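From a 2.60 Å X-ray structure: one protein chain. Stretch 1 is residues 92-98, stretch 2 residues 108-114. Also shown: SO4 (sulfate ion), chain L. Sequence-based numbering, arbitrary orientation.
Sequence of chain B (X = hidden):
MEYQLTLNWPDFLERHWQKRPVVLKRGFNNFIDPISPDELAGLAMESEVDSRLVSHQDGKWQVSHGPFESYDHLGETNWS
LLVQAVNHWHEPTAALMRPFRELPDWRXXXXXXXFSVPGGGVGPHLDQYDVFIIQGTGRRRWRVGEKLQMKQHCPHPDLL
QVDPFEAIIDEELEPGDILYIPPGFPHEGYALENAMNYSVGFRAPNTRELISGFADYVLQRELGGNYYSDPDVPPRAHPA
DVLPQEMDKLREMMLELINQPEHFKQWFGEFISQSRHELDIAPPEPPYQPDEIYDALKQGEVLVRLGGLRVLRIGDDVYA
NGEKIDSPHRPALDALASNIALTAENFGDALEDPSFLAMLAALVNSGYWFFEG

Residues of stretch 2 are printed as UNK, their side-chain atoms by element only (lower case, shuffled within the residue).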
ATOM      1  N   PRO B  92     -29.290   0.508  25.638  1.00 67.91           N
ATOM      2  CA  PRO B  92     -29.445   1.761  26.389  1.00 65.13           C
ATOM      3  C   PRO B  92     -28.212   2.657  26.312  1.00 66.65           C
ATOM      4  O   PRO B  92     -28.343   3.880  26.288  1.00 64.37           O
ATOM      5  CB  PRO B  92     -29.661   1.279  27.826  1.00 72.08           C
ATOM      6  CG  PRO B  92     -30.302  -0.048  27.672  1.00 73.58           C
ATOM      7  CD  PRO B  92     -29.649  -0.662  26.466  1.00 71.83           C
ATOM      8  N   THR B  93     -27.032   2.049  26.260  1.00 72.43           N
ATOM      9  CA  THR B  93     -25.798   2.804  26.098  1.00 65.76           C
ATOM     10  C   THR B  93     -25.741   3.394  24.695  1.00 67.77           C
ATOM     11  O   THR B  93     -25.330   4.540  24.512  1.00 69.44           O
ATOM     12  CB  THR B  93     -24.551   1.934  26.370  1.00 61.21           C
ATOM     13  OG1 THR B  93     -24.534   1.534  27.746  1.00 62.27           O
ATOM     14  CG2 THR B  93     -23.281   2.714  26.069  1.00 59.26           C
ATOM     15  N   ALA B  94     -26.181   2.614  23.710  1.00 67.58           N
ATOM     16  CA  ALA B  94     -26.225   3.079  22.329  1.00 58.89           C
ATOM     17  C   ALA B  94     -27.077   4.333  22.204  1.00 62.47           C
ATOM     18  O   ALA B  94     -26.783   5.210  21.387  1.00 65.46           O
ATOM     19  CB  ALA B  94     -26.751   1.985  21.412  1.00 50.88           C
ATOM     20  N   ALA B  95     -28.126   4.418  23.020  1.00 62.73           N
ATOM     21  CA  ALA B  95     -28.972   5.614  23.044  1.00 57.78           C
ATOM     22  C   ALA B  95     -28.204   6.919  23.316  1.00 58.35           C
ATOM     23  O   ALA B  95     -28.601   7.984  22.844  1.00 58.12           O
ATOM     24  CB  ALA B  95     -30.103   5.449  24.040  1.00 61.31           C
ATOM     25  N   LEU B  96     -27.111   6.833  24.071  1.00 59.54           N
ATOM     26  CA  LEU B  96     -26.305   8.011  24.403  1.00 55.97           C
ATOM     27  C   LEU B  96     -25.677   8.678  23.177  1.00 55.24           C
ATOM     28  O   LEU B  96     -25.351   9.864  23.208  1.00 57.40           O
ATOM     29  CB  LEU B  96     -25.200   7.653  25.407  1.00 61.61           C
ATOM     30  CG  LEU B  96     -25.317   8.164  26.846  1.00 67.25           C
ATOM     31  CD1 LEU B  96     -23.957   8.142  27.532  1.00 67.53           C
ATOM     32  CD2 LEU B  96     -25.918   9.559  26.885  1.00 69.97           C
HETATM   33  N   MSE B  97     -25.500   7.907  22.108  1.00 49.87           N
HETATM   34  CA  MSE B  97     -24.828   8.386  20.905  1.00 49.78           C
HETATM   35  C   MSE B  97     -25.706   9.338  20.093  1.00 52.77           C
HETATM   36  O   MSE B  97     -25.213  10.311  19.519  1.00 58.71           O
HETATM   37  CB  MSE B  97     -24.402   7.196  20.039  1.00 58.75           C
HETATM   38  CG  MSE B  97     -23.512   6.196  20.757  1.00 65.87           C
HETATM   39 SE   MSE B  97     -21.629   6.388  20.301  1.00 73.53          SE
HETATM   40  CE  MSE B  97     -21.698   5.766  18.458  1.00116.24           C
ATOM     41  N   ARG B  98     -27.005   9.051  20.060  1.00 57.36           N
ATOM     42  CA  ARG B  98     -27.975   9.813  19.261  1.00 63.31           C
ATOM     43  C   ARG B  98     -27.924  11.353  19.334  1.00 58.11           C
ATOM     44  O   ARG B  98     -28.025  12.010  18.300  1.00 59.84           O
ATOM     45  CB  ARG B  98     -29.406   9.308  19.508  1.00 73.39           C
ATOM     46  CG  ARG B  98     -29.760   8.041  18.742  1.00 88.56           C
ATOM     47  CD  ARG B  98     -31.236   7.681  18.883  1.00102.90           C
ATOM     48  NE  ARG B  98     -31.532   6.993  20.139  1.00109.08           N
ATOM     49  CZ  ARG B  98     -32.488   7.356  20.990  1.00108.62           C
ATOM     50  NH1 ARG B  98     -33.250   8.410  20.730  1.00106.99           N
ATOM     51  NH2 ARG B  98     -32.683   6.664  22.105  1.00108.99           N
ATOM     52  N   UNK B 108     -17.750  10.212  13.888  1.00 55.21           N
ATOM     53  CA  UNK B 108     -17.955   9.653  15.224  1.00 57.14           C
ATOM     54  C   UNK B 108     -17.419   8.222  15.279  1.00 52.48           C
ATOM     55  O   UNK B 108     -17.430   7.509  14.276  1.00 49.55           O
ATOM     56  c   UNK B 108     -19.560   9.768  17.188  1.00 57.93           C
ATOM     57  c   UNK B 108     -20.989   9.828  17.698  1.00 59.09           C
ATOM     58  c   UNK B 108     -19.446   9.719  15.662  1.00 49.05           C
ATOM     59  c   UNK B 108     -20.249   8.557  15.092  1.00 49.93           C
ATOM     60  N   UNK B 109     -16.924   7.807  16.441  1.00 52.09           N
ATOM     61  CA  UNK B 109     -16.332   6.478  16.548  1.00 52.27           C
ATOM     62  C   UNK B 109     -17.205   5.501  17.322  1.00 54.33           C
ATOM     63  O   UNK B 109     -17.886   4.672  16.718  1.00 75.32           O
ATOM     64  o   UNK B 109     -14.584   4.365  16.337  1.00 58.68           O
ATOM     65  c   UNK B 109     -14.202   5.232  17.149  1.00 58.48           C
ATOM     66  o   UNK B 109     -13.233   5.059  17.918  1.00 65.40           O
ATOM     67  c   UNK B 109     -14.944   6.558  17.194  1.00 55.14           C
ATOM     68  N   UNK B 110     -17.213   5.637  18.647  1.00 51.17           N
ATOM     69  CA  UNK B 110     -17.906   4.709  19.540  1.00 49.61           C
ATOM     70  C   UNK B 110     -17.974   5.259  20.966  1.00 44.41           C
ATOM     71  O   UNK B 110     -17.455   6.338  21.252  1.00 51.06           O
ATOM     72  o   UNK B 110     -16.770   1.817  17.781  1.00 65.57           O
ATOM     73  o   UNK B 110     -18.861   2.388  18.128  1.00 63.78           O
ATOM     74  c   UNK B 110     -17.646   2.445  18.412  1.00 64.05           C
ATOM     75  c   UNK B 110     -17.209   3.342  19.556  1.00 51.37           C
ATOM     76  N   UNK B 111     -18.592   4.486  21.857  1.00 45.39           N
ATOM     77  CA  UNK B 111     -18.782   4.876  23.252  1.00 45.06           C
ATOM     78  C   UNK B 111     -17.974   3.957  24.167  1.00 52.04           C
ATOM     79  O   UNK B 111     -18.273   2.766  24.270  1.00 53.32           O
ATOM     80  c   UNK B 111     -20.274   4.789  23.606  1.00 48.36           C
ATOM     81  c   UNK B 111     -20.422   4.921  26.151  1.00 48.23           C
ATOM     82  c   UNK B 111     -20.880   5.502  24.827  1.00 50.60           C
ATOM     83  c   UNK B 111     -20.588   6.983  24.785  1.00 56.81           C
ATOM     84  N   UNK B 112     -16.966   4.504  24.841  1.00 54.09           N
ATOM     85  CA  UNK B 112     -16.212   3.697  25.801  1.00 54.31           C
ATOM     86  C   UNK B 112     -16.528   4.135  27.231  1.00 55.81           C
ATOM     87  O   UNK B 112     -16.603   5.326  27.522  1.00 52.54           O
ATOM     88 se   UNK B 112     -13.294   4.258  28.031  1.00 82.82          SE
ATOM     89  c   UNK B 112     -14.703   3.730  25.506  1.00 57.50           C
ATOM     90  c   UNK B 112     -13.896   4.801  26.242  1.00 71.98           C
ATOM     91  c   UNK B 112     -12.334   5.885  28.498  1.00 51.49           C
ATOM     92  N   UNK B 113     -16.738   3.165  28.116  1.00 53.74           N
ATOM     93  CA  UNK B 113     -17.128   3.468  29.492  1.00 53.33           C
ATOM     94  C   UNK B 113     -16.017   3.126  30.476  1.00 61.33           C
ATOM     95  O   UNK B 113     -15.376   2.087  30.352  1.00 64.65           O
ATOM     96  c   UNK B 113     -18.402   2.693  29.899  1.00 50.46           C
ATOM     97  c   UNK B 113     -20.851   2.337  29.291  1.00 60.49           C
ATOM     98  c   UNK B 113     -19.549   3.018  28.944  1.00 49.49           C
ATOM     99  c   UNK B 113     -18.801   3.014  31.337  1.00 50.76           C
ATOM    100  N   UNK B 114     -15.789   3.996  31.454  1.00 52.91           N
ATOM    101  CA  UNK B 114     -14.840   3.680  32.515  1.00 51.22           C
ATOM    102  C   UNK B 114     -15.494   3.753  33.891  1.00 61.64           C
ATOM    103  O   UNK B 114     -16.221   4.698  34.192  1.00 59.30           O
ATOM    104  o   UNK B 114     -13.947   5.924  32.857  1.00 52.62           O
ATOM    105  c   UNK B 114     -13.618   4.603  32.459  1.00 50.41           C
TER
HETATM  106  S   SO4 L1375     -11.302   7.775  31.384  1.00 68.78           S
HETATM  107  O1  SO4 L1375     -12.756   7.858  31.276  1.00 62.68           O
HETATM  108  O2  SO4 L1375     -10.684   8.301  30.169  1.00 74.15           O
HETATM  109  O3  SO4 L1375     -10.845   8.567  32.521  1.00 75.26           O
HETATM  110  O4  SO4 L1375     -10.923   6.378  31.568  1.00 65.34           O

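Position 108 carries four carbons, forked at the first, with one arm two carbons long. The end of that longer arm lies 4.2 Å from CE of Met 97, a selenomethionine. A fork at CB with unequal arms means Ile 108; its chi1 and chi2 are both t, and the contact is made by its CD1.

Position 109 has two carbons, the second carrying two oxygens. Its CA-to-CB bond points away from stretch 1, and its approach is through the backbone: O of this residue lies 4.3 Å from CE of Met 97. The short carboxylate identifies Asp 109.

Position 110 repeats the pattern of two carbons and two oxygens, again with CB directed away. One oxygen comes within 4.4 Å of CE of Met 97, while the backbone C sits 3.9 Å from SE of Met 97. This is Asp 110. Both its carboxylate oxygens are hydrogen-bonded elsewhere in the structure, so the acid is satisfied without any polar partner on the helical segment.

Position 111 shows four carbons forked at the second, and CB points toward stretch 1. One terminal carbon reaches to 3.6 Å from CG2 of Thr 93, the other to 4.5 Å from CD1 of Leu 96, and CB lies 3.9 Å from SE of Met 97. The late fork gives Leu 111, with CD1 on the threonine and CD2 on the leucine.

Position 112 is an unbranched chain of two carbons, a selenium and a carbon, turned away and touching nothing on stretch 1. It is Met 112, as selenomethionine; its CE is 3.4 Å from O2 of the sulfate.

Position 113 again has four carbons forked at the first, one arm two carbons long and ending 4.1 Å from CG2 of Thr 93. This is Ile 113.

Position 114 has one carbon and one oxygen, out of reach of stretch 1. It is Ser 114, whose OG donates a hydrogen bond to O1 of the sulfate, 2.8 Å away.

The contact is a strand packed on a helical segment, with no hydrogen bond between them. Ile 108, Leu 111 and Ile 113 direct CB toward the partner; Thr 93, Leu 96 and Met 97 answer from positions that helical geometry brings to one side. Leu 111 meets all three, while Met 97, with the largest covered area, lies along the strand from Ile 108 to Leu 111. The rule is apolar packing across the gap, with the Asp 110 carboxylate bonded elsewhere.

Stretch 2 108-114: IDDLMIS
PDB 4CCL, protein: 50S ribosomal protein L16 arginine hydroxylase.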